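Local structure of phosphoribulokinase (Rhodobacter sphaeroides, 1A7J) at residues 6-11 against 148-153; 20-25 against 127-132; 26-31 against 275-280. The protein catalyses the ATP-dependent phosphorylation of D-ribulose 5-phosphate to D-ribulose 1,5-bisphosphate, a step of the Calvin cycle. All coordinates share one frame; numbering follows the deposited sequence.

Contact 1. Residues 6-11 against 148-153; sequences PIISVT and ADLKIG
Ile152, Ser9 and Ile7 carry this pairing of parallel strands 7-11 and 150-153. Ile152 is gripped through its backbone: its N donates to Ser9 O at 2.8 Å, from above the carbonyl plane, and its O accepts Thr11 N at 2.8 Å, in the carbonyl plane and nearly straight (162°). Its side chain, with CG1 anti to the carbonyl carbon and chi2 at an unusual 112°, lies alongside that of Ile8 and points the same way; CD1 touches Ile8 CG2 at 3.7 Å, and Val10 CG2 meets the same methyl obliquely. On the opposite face, Ser9 CB sits 3.9 Å from Ala148 CB, and Ser9 OG, anti to the backbone N, turns to Gly135 O. Ser9 N donates to Leu150 O at 3.0 Å. Just ahead of strand 150-153, Asp149 N donates to Ile7 O at 3.0 Å, while Asp149 OD1 takes a weak bond from Ile7 N. Strand 7-11 lies in the core of a P-loop NTPase-type sheet: it leads into the predicted ATP-binding loop and is hydrogen-bonded along its other edge to strand 127-132. Phe25 of helix 21-32 packs on Ile8, Val10 and Ile152, and helix 268-284 reaches Ile8 through Ile280 and Leu150 through Leu279.

Contact 2. Residues 20-25 against 127-132; sequences TVKHTF and LLFYEG
The side chains of Phe25 and Phe129 run across each other at about a right angle between helix 21-25 and strand 127-132, which run nearly antiparallel (164°) with their axes 10.5 Å apart. Phe129, its CG anti to the backbone N, extends from the strand and sets CE1 over one face of the Phe25 ring, offset toward the rim. The rings are oblique, their centroids 4.7 Å apart and their planes at 46°, and the closest atoms are Phe25 CD2 and Phe129 CZ at 3.4 Å. Lys22 slides past Phe129 in the opposite direction: bent at its second torsion (chi2 -66°), the chain lays CD 3.8 Å from Phe129 CE2 and CE beside CD2, while NZ goes on to a salt bridge with Asp26. Glu131 reaches out, extended to its carboxylate, and its side chain crosses those of Val21 and Lys22 obliquely. OE1 lies 3.6 Å from Lys22 CG, and OE2 is 3.5 Å from Val21 CB and takes part in a weak hydrogen bond with Ser19 OG. As in P-loop kinases, the helix after the predicted P-loop packs here on a face of the sheet.

The chemistry is mostly apolar, with a buried carboxylate touching aliphatic carbons of the helix. Lys22 contributes its methylene chain: its NZ stays 7.0 Å from Glu131 OE1 and, already paired with Asp26, would probably do little to favour the ionised carboxylate.

Contact 3. Residues 26-31 against 275-280; sequences DQIFRR and ILTPLI
The ring of Phe29 meets helix 275-280 with its edge: Ile280 CG2 lies in the ring plane, 3.8 Å from Phe29 CE1. Ile280 CD1 approaches the same ring carbon at 3.8 Å, so both ends of the branched side chain bear on one corner of the ring, the two side chains crossing at about a right angle. Phe29 leaves the helix with CG anti to the carbonyl carbon (chi1 -55°), which swings the ring over toward Ile280. Beyond these segments, Leu127 of strand 127-132 also packs on the ring.

The side chain of Ile28 sets off toward the other helix and has more of its surface buried by it than any other residue here. Its CG1 touches Thr277 OG1 at 3.8 Å and its CG2 lies 4.0 Å from Thr277 CA, close against the backbone of the second helix. CD1 reaches on to Leu276 CB at 4.4 Å, and CG2 also faces Ile280 CD1 at 4.3 Å. Thr277 OG1 is itself hydrogen-bonded to Gln273 O, one turn back, so this hydroxyl can lie against hydrocarbon with its polar need met inside its own helix. An alanine in place of Ile28 would remove CG1, CG2 and CD1, and would probably loosen the packing against Thr277, Leu276 and Ile280.

The axes of segments 26-31 and 275-280 pass 10.2 Å apart at a crossing angle of -48°. Pro278 has no N-H to give, and the second helix is kinked there, where N of 278 and 279 lacks a bond to the preceding turn. The pair is an apolar helix-helix packing beside the central sheet of a P-loop kinase fold: the helix that follows the predicted ATP-binding loop rests against the C-terminal helix 268-284.

How the contacts relate
Contacts 1 and 2 lie about 9 Å apart between centres, contacts 2 and 3 about 10 Å, and contacts 1 and 3 about 13 Å. Contacts 1 and 2 share the mixed sheet, in which strands 127-132, 7-11 and 150-156 are neighbours in that order; contacts 2 and 3 share helix 21-32. Along the chain the first segments come as 6-11, 20-25, 26-31, their partners in the order contact 2, 1, 3, so contact 2 lies within contact 1 and contact 3 crosses both. The N-terminal strand-loop-helix unit, whose loop is the predicted ATP-binding P-loop, is joined to two later strands and the C-terminal helix. Phe25 and Ile280 meet where sheet and helices converge, linking the contacts.

Contact 1. Residues 6-11 against 148-153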
loop_
_atom_site.group_PDB
_atom_site.type_symbol
_atom_site.label_atom_id
_atom_site.label_comp_id
_atom_site.label_asym_id
_atom_site.label_seq_id
_atom_site.Cartn_x
_atom_site.Cartn_y
_atom_site.Cartn_z
ATOM N N PRO A 6 -2.590 -12.920 13.231
ATOM C CA PRO A 6 -3.043 -11.681 12.592
ATOM C C PRO A 6 -2.244 -11.256 11.341
ATOM O O PRO A 6 -1.031 -11.488 11.233
ATOM C CB PRO A 6 -2.968 -10.659 13.722
ATOM C CG PRO A 6 -1.893 -11.175 14.613
ATOM C CD PRO A 6 -1.988 -12.665 14.557
ATOM N N ILE A 7 -2.994 -10.840 10.326
ATOM C CA ILE A 7 -2.421 -10.227 9.141
ATOM C C ILE A 7 -2.735 -8.731 9.159
ATOM O O ILE A 7 -3.885 -8.352 9.334
ATOM C CB ILE A 7 -3.011 -10.837 7.876
ATOM C CG1 ILE A 7 -3.211 -12.328 8.064
ATOM C CG2 ILE A 7 -2.069 -10.661 6.736
ATOM C CD1 ILE A 7 -4.080 -12.940 7.002
ATOM N N ILE A 8 -1.691 -7.902 9.084
ATOM C CA ILE A 8 -1.782 -6.438 8.917
ATOM C C ILE A 8 -1.568 -6.061 7.453
ATOM O O ILE A 8 -0.600 -6.498 6.834
ATOM C CB ILE A 8 -0.698 -5.723 9.749
ATOM C CG1 ILE A 8 -0.982 -5.930 11.234
ATOM C CG2 ILE A 8 -0.666 -4.215 9.414
ATOM C CD1 ILE A 8 0.147 -5.517 12.094
ATOM N N SER A 9 -2.390 -5.151 6.943
ATOM C CA SER A 9 -2.463 -4.898 5.505
ATOM C C SER A 9 -2.528 -3.411 5.190
ATOM O O SER A 9 -3.553 -2.770 5.433
ATOM C CB SER A 9 -3.696 -5.598 4.938
ATOM O OG SER A 9 -3.792 -5.458 3.534
ATOM N N VAL A 10 -1.431 -2.888 4.631
ATOM C CA VAL A 10 -1.297 -1.502 4.170
ATOM C C VAL A 10 -1.533 -1.419 2.658
ATOM O O VAL A 10 -0.845 -2.067 1.876
ATOM C CB VAL A 10 0.126 -0.985 4.464
ATOM C CG1 VAL A 10 0.256 0.456 4.067
ATOM C CG2 VAL A 10 0.476 -1.179 5.936
ATOM N N THR A 11 -2.535 -0.666 2.234
ATOM C CA THR A 11 -2.832 -0.581 0.808
ATOM C C THR A 11 -2.778 0.861 0.322
ATOM O O THR A 11 -2.953 1.789 1.115
ATOM C CB THR A 11 -4.197 -1.160 0.485
ATOM O OG1 THR A 11 -4.393 -1.155 -0.926
ATOM C CG2 THR A 11 -5.263 -0.312 1.076
ATOM N N ALA A 148 -8.015 -9.740 6.816
ATOM C CA ALA A 148 -6.958 -8.972 7.479
ATOM C C ALA A 148 -7.518 -8.240 8.690
ATOM O O ALA A 148 -8.488 -7.498 8.563
ATOM C CB ALA A 148 -6.365 -7.971 6.493
ATOM N N ASP A 149 -6.877 -8.385 9.844
ATOM C CA ASP A 149 -7.453 -7.854 11.083
ATOM C C ASP A 149 -7.184 -6.373 11.256
ATOM O O ASP A 149 -7.738 -5.733 12.150
ATOM C CB ASP A 149 -6.920 -8.593 12.310
ATOM C CG ASP A 149 -7.036 -10.083 12.180
ATOM O OD1 ASP A 149 -6.213 -10.654 11.421
ATOM O OD2 ASP A 149 -7.947 -10.670 12.815
ATOM N N LEU A 150 -6.246 -5.855 10.481
ATOM C CA LEU A 150 -5.994 -4.427 10.473
ATOM C C LEU A 150 -5.683 -4.029 9.045
ATOM O O LEU A 150 -4.945 -4.711 8.351
ATOM C CB LEU A 150 -4.828 -4.093 11.402
ATOM C CG LEU A 150 -4.520 -2.627 11.719
ATOM C CD1 LEU A 150 -5.727 -1.929 12.326
ATOM C CD2 LEU A 150 -3.358 -2.586 12.692
ATOM N N LYS A 151 -6.466 -3.101 8.538
ATOM C CA LYS A 151 -6.269 -2.619 7.201
ATOM C C LYS A 151 -6.011 -1.109 7.242
ATOM O O LYS A 151 -6.766 -0.358 7.867
ATOM C CB LYS A 151 -7.507 -2.947 6.385
ATOM C CG LYS A 151 -7.773 -4.413 6.306
ATOM C CD LYS A 151 -9.087 -4.660 5.645
ATOM C CE LYS A 151 -10.206 -4.570 6.647
ATOM N NZ LYS A 151 -9.918 -5.384 7.869
ATOM N N ILE A 152 -4.808 -0.732 6.826
ATOM C CA ILE A 152 -4.384 0.657 6.805
ATOM C C ILE A 152 -4.296 1.117 5.363
ATOM O O ILE A 152 -3.977 0.336 4.460
ATOM C CB ILE A 152 -3.008 0.803 7.449
ATOM C CG1 ILE A 152 -3.062 0.325 8.890
ATOM C CG2 ILE A 152 -2.539 2.228 7.391
ATOM C CD1 ILE A 152 -2.266 -0.921 9.097
ATOM N N GLY A 153 -4.635 2.368 5.129
ATOM C CA GLY A 153 -4.512 2.892 3.788
ATOM C C GLY A 153 -3.528 4.023 3.831
ATOM O O GLY A 153 -3.606 4.870 4.695
#

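Contact 2. Residues 20-25 against 127-132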
loop_
_atom_site.group_PDB
_atom_site.type_symbol
_atom_site.label_atom_id
_atom_site.label_comp_id
_atom_site.label_asym_id
_atom_site.label_seq_id
_atom_site.Cartn_x
_atom_site.Cartn_y
_atom_site.Cartn_z
ATOM N N THR A 20 8.170 4.983 2.877
ATOM C CA THR A 20 8.661 5.340 4.216
ATOM C C THR A 20 8.163 4.326 5.230
ATOM O O THR A 20 8.736 4.156 6.302
ATOM C CB THR A 20 8.088 6.689 4.666
ATOM O OG1 THR A 20 8.024 7.580 3.545
ATOM C CG2 THR A 20 8.938 7.287 5.779
ATOM N N VAL A 21 7.108 3.630 4.831
ATOM C CA VAL A 21 6.169 3.023 5.728
ATOM C C VAL A 21 6.697 1.762 6.369
ATOM O O VAL A 21 6.470 1.527 7.554
ATOM C CB VAL A 21 4.892 2.721 4.975
ATOM C CG1 VAL A 21 3.802 2.385 5.949
ATOM C CG2 VAL A 21 4.493 3.917 4.134
ATOM N N LYS A 22 7.490 1.004 5.621
ATOM C CA LYS A 22 7.983 -0.284 6.107
ATOM C C LYS A 22 8.873 -0.098 7.343
ATOM O O LYS A 22 8.616 -0.689 8.404
ATOM C CB LYS A 22 8.758 -1.002 5.001
ATOM C CG LYS A 22 8.325 -2.443 4.765
ATOM C CD LYS A 22 8.643 -3.347 5.966
ATOM C CE LYS A 22 8.633 -4.837 5.585
ATOM N NZ LYS A 22 8.961 -5.751 6.728
ATOM N N HIS A 23 9.797 0.863 7.244
ATOM C CA HIS A 23 10.759 1.172 8.315
ATOM C C HIS A 23 10.032 1.416 9.629
ATOM O O HIS A 23 10.437 0.912 10.666
ATOM C CB HIS A 23 11.609 2.406 7.924
ATOM C CG HIS A 23 13.034 2.367 8.414
ATOM N ND1 HIS A 23 13.643 3.454 9.014
ATOM C CD2 HIS A 23 13.978 1.397 8.358
ATOM C CE1 HIS A 23 14.894 3.150 9.312
ATOM N NE2 HIS A 23 15.125 1.910 8.924
ATOM N N THR A 24 8.873 2.049 9.536
ATOM C CA THR A 24 8.039 2.334 10.689
ATOM C C THR A 24 7.500 1.066 11.346
ATOM O O THR A 24 7.627 0.883 12.561
ATOM C CB THR A 24 6.864 3.220 10.297
ATOM O OG1 THR A 24 7.339 4.357 9.565
ATOM C CG2 THR A 24 6.157 3.694 11.533
ATOM N N PHE A 25 6.914 0.170 10.564
ATOM C CA PHE A 25 6.439 -1.081 11.143
ATOM C C PHE A 25 7.591 -1.918 11.696
ATOM O O PHE A 25 7.559 -2.342 12.846
ATOM C CB PHE A 25 5.625 -1.850 10.115
ATOM C CG PHE A 25 4.211 -1.372 10.000
ATOM C CD1 PHE A 25 3.263 -1.762 10.924
ATOM C CD2 PHE A 25 3.827 -0.514 8.969
ATOM C CE1 PHE A 25 1.951 -1.316 10.816
ATOM C CE2 PHE A 25 2.515 -0.064 8.857
ATOM C CZ PHE A 25 1.579 -0.467 9.779
ATOM N N LEU A 127 2.776 -12.322 13.159
ATOM C CA LEU A 127 1.860 -11.782 12.161
ATOM C C LEU A 127 2.476 -11.743 10.782
ATOM O O LEU A 127 3.691 -11.877 10.627
ATOM C CB LEU A 127 1.410 -10.382 12.538
ATOM C CG LEU A 127 2.512 -9.394 12.881
ATOM C CD1 LEU A 127 2.886 -8.553 11.674
ATOM C CD2 LEU A 127 2.016 -8.517 14.008
ATOM N N LEU A 128 1.617 -11.686 9.772
ATOM C CA LEU A 128 2.058 -11.400 8.413
ATOM C C LEU A 128 1.848 -9.913 8.182
ATOM O O LEU A 128 1.020 -9.299 8.844
ATOM C CB LEU A 128 1.248 -12.230 7.392
ATOM C CG LEU A 128 1.137 -11.883 5.892
ATOM C CD1 LEU A 128 2.495 -11.905 5.202
ATOM C CD2 LEU A 128 0.216 -12.873 5.221
ATOM N N PHE A 129 2.697 -9.331 7.342
ATOM C CA PHE A 129 2.602 -7.929 6.974
ATOM C C PHE A 129 2.596 -7.818 5.466
ATOM O O PHE A 129 3.497 -8.315 4.812
ATOM C CB PHE A 129 3.801 -7.169 7.509
ATOM C CG PHE A 129 3.806 -5.711 7.153
ATOM C CD1 PHE A 129 2.851 -4.854 7.696
ATOM C CD2 PHE A 129 4.800 -5.184 6.332
ATOM C CE1 PHE A 129 2.882 -3.487 7.434
ATOM C CE2 PHE A 129 4.844 -3.826 6.063
ATOM C CZ PHE A 129 3.884 -2.971 6.615
ATOM N N TYR A 130 1.627 -7.094 4.923
ATOM C CA TYR A 130 1.555 -6.863 3.486
ATOM C C TYR A 130 1.639 -5.350 3.210
ATOM O O TYR A 130 1.035 -4.556 3.930
ATOM C CB TYR A 130 0.231 -7.422 2.960
ATOM C CG TYR A 130 -0.061 -7.079 1.530
ATOM C CD1 TYR A 130 -0.684 -5.882 1.193
ATOM C CD2 TYR A 130 0.312 -7.936 0.502
ATOM C CE1 TYR A 130 -0.918 -5.538 -0.122
ATOM C CE2 TYR A 130 0.082 -7.605 -0.839
ATOM C CZ TYR A 130 -0.535 -6.405 -1.133
ATOM O OH TYR A 130 -0.807 -6.076 -2.442
ATOM N N GLU A 131 2.433 -4.951 2.215
ATOM C CA GLU A 131 2.400 -3.581 1.679
ATOM C C GLU A 131 2.203 -3.587 0.145
ATOM O O GLU A 131 3.028 -4.156 -0.594
ATOM C CB GLU A 131 3.700 -2.837 2.047
ATOM C CG GLU A 131 3.781 -1.362 1.560
ATOM C CD GLU A 131 5.024 -0.604 2.050
ATOM O OE1 GLU A 131 6.081 -1.248 2.254
ATOM O OE2 GLU A 131 4.943 0.639 2.221
ATOM N N GLY A 132 1.109 -2.986 -0.336
ATOM C CA GLY A 132 0.978 -2.747 -1.766
ATOM C C GLY A 132 -0.296 -2.054 -2.156
ATOM O O GLY A 132 -0.934 -1.462 -1.310
#

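Contact 3. Residues 26-31 against 275-280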
loop_
_atom_site.group_PDB
_atom_site.type_symbol
_atom_site.label_atom_id
_atom_site.label_comp_id
_atom_site.label_asym_id
_atom_site.label_seq_id
_atom_site.Cartn_x
_atom_site.Cartn_y
_atom_site.Cartn_z
ATOM N N ASP A 26 8.682 -1.975 10.942
ATOM C CA ASP A 26 9.902 -2.627 11.410
ATOM C C ASP A 26 10.249 -2.115 12.807
ATOM O O ASP A 26 10.261 -2.885 13.761
ATOM C CB ASP A 26 11.072 -2.346 10.448
ATOM C CG ASP A 26 10.988 -3.150 9.146
ATOM O OD1 ASP A 26 10.253 -4.161 9.116
ATOM O OD2 ASP A 26 11.686 -2.797 8.161
ATOM N N GLN A 27 10.328 -0.788 12.932
ATOM C CA GLN A 27 10.612 -0.086 14.193
ATOM C C GLN A 27 9.685 -0.528 15.327
ATOM O O GLN A 27 10.056 -0.484 16.493
ATOM C CB GLN A 27 10.471 1.435 14.004
ATOM C CG GLN A 27 11.736 2.162 13.547
ATOM C CD GLN A 27 11.485 3.628 13.160
ATOM O OE1 GLN A 27 11.527 4.529 14.000
ATOM N NE2 GLN A 27 11.280 3.867 11.874
ATOM N N ILE A 28 8.466 -0.919 14.985
ATOM C CA ILE A 28 7.500 -1.306 15.993
ATOM C C ILE A 28 7.582 -2.799 16.314
ATOM O O ILE A 28 7.583 -3.176 17.480
ATOM C CB ILE A 28 6.076 -0.917 15.551
ATOM C CG1 ILE A 28 5.977 0.591 15.405
ATOM C CG2 ILE A 28 5.058 -1.341 16.572
ATOM C CD1 ILE A 28 4.934 0.965 14.430
ATOM N N PHE A 29 7.689 -3.647 15.296
ATOM C CA PHE A 29 7.861 -5.076 15.519
ATOM C C PHE A 29 9.169 -5.356 16.258
ATOM O O PHE A 29 9.315 -6.380 16.909
ATOM C CB PHE A 29 7.885 -5.832 14.197
ATOM C CG PHE A 29 6.701 -5.582 13.333
ATOM C CD1 PHE A 29 5.473 -5.286 13.886
ATOM C CD2 PHE A 29 6.813 -5.691 11.953
ATOM C CE1 PHE A 29 4.366 -5.108 13.070
ATOM C CE2 PHE A 29 5.736 -5.511 11.138
ATOM C CZ PHE A 29 4.500 -5.220 11.695
ATOM N N ARG A 30 10.154 -4.488 16.075
ATOM C CA ARG A 30 11.427 -4.615 16.775
ATOM C C ARG A 30 11.267 -4.099 18.202
ATOM O O ARG A 30 11.701 -4.734 19.167
ATOM C CB ARG A 30 12.496 -3.811 16.052
ATOM C CG ARG A 30 13.832 -3.783 16.760
ATOM C CD ARG A 30 14.546 -2.474 16.485
ATOM N NE ARG A 30 14.739 -1.707 17.713
ATOM C CZ ARG A 30 14.125 -0.561 17.986
ATOM N NH1 ARG A 30 13.368 0.021 17.063
ATOM N NH2 ARG A 30 14.292 0.016 19.175
ATOM N N ARG A 31 10.568 -2.974 18.318
ATOM C CA ARG A 31 10.246 -2.351 19.592
ATOM C C ARG A 31 9.406 -3.278 20.454
ATOM O O ARG A 31 9.446 -3.179 21.669
ATOM C CB ARG A 31 9.473 -1.062 19.333
ATOM C CG ARG A 31 9.588 -0.012 20.411
ATOM C CD ARG A 31 9.727 1.363 19.783
ATOM N NE ARG A 31 11.022 1.521 19.121
ATOM C CZ ARG A 31 11.444 2.649 18.558
ATOM N NH1 ARG A 31 10.602 3.662 18.388
ATOM N NH2 ARG A 31 12.684 2.736 18.087
ATOM N N ILE A 275 0.266 5.837 17.018
ATOM C CA ILE A 275 -1.073 5.335 16.769
ATOM C C ILE A 275 -1.071 3.821 16.695
ATOM O O ILE A 275 -1.759 3.184 17.478
ATOM C CB ILE A 275 -1.677 5.974 15.494
ATOM C CG1 ILE A 275 -2.042 7.413 15.810
ATOM C CG2 ILE A 275 -2.911 5.209 14.997
ATOM C CD1 ILE A 275 -2.367 8.162 14.636
ATOM N N LEU A 276 -0.087 3.261 16.003
ATOM C CA LEU A 276 -0.102 1.858 15.610
ATOM C C LEU A 276 0.555 0.940 16.623
ATOM O O LEU A 276 0.446 -0.288 16.545
ATOM C CB LEU A 276 0.630 1.688 14.296
ATOM C CG LEU A 276 -0.046 1.705 12.930
ATOM C CD1 LEU A 276 -1.485 2.155 12.939
ATOM C CD2 LEU A 276 0.807 2.595 12.063
ATOM N N THR A 277 1.422 1.503 17.441
ATOM C CA THR A 277 2.133 0.686 18.394
ATOM C C THR A 277 1.197 -0.176 19.262
ATOM O O THR A 277 1.319 -1.400 19.232
ATOM C CB THR A 277 3.063 1.553 19.229
ATOM O OG1 THR A 277 4.172 1.949 18.419
ATOM C CG2 THR A 277 3.542 0.805 20.446
ATOM N N PRO A 278 0.120 0.424 19.854
ATOM C CA PRO A 278 -0.917 -0.298 20.612
ATOM C C PRO A 278 -1.962 -1.174 19.889
ATOM O O PRO A 278 -2.617 -2.014 20.518
ATOM C CB PRO A 278 -1.603 0.813 21.406
ATOM C CG PRO A 278 -1.364 2.026 20.647
ATOM C CD PRO A 278 0.054 1.863 20.154
ATOM N N LEU A 279 -2.230 -0.912 18.618
ATOM C CA LEU A 279 -3.111 -1.813 17.914
ATOM C C LEU A 279 -2.350 -3.103 17.611
ATOM O O LEU A 279 -2.883 -4.189 17.809
ATOM C CB LEU A 279 -3.627 -1.178 16.628
ATOM C CG LEU A 279 -4.050 0.279 16.637
ATOM C CD1 LEU A 279 -4.889 0.531 15.415
ATOM C CD2 LEU A 279 -4.833 0.601 17.883
ATOM N N ILE A 280 -1.070 -2.984 17.255
ATOM C CA ILE A 280 -0.247 -4.141 16.926
ATOM C C ILE A 280 0.088 -4.917 18.174
ATOM O O ILE A 280 0.356 -6.109 18.114
ATOM C CB ILE A 280 1.044 -3.717 16.210
ATOM C CG1 ILE A 280 0.690 -3.239 14.799
ATOM C CG2 ILE A 280 2.017 -4.894 16.108
ATOM C CD1 ILE A 280 1.762 -2.465 14.093
#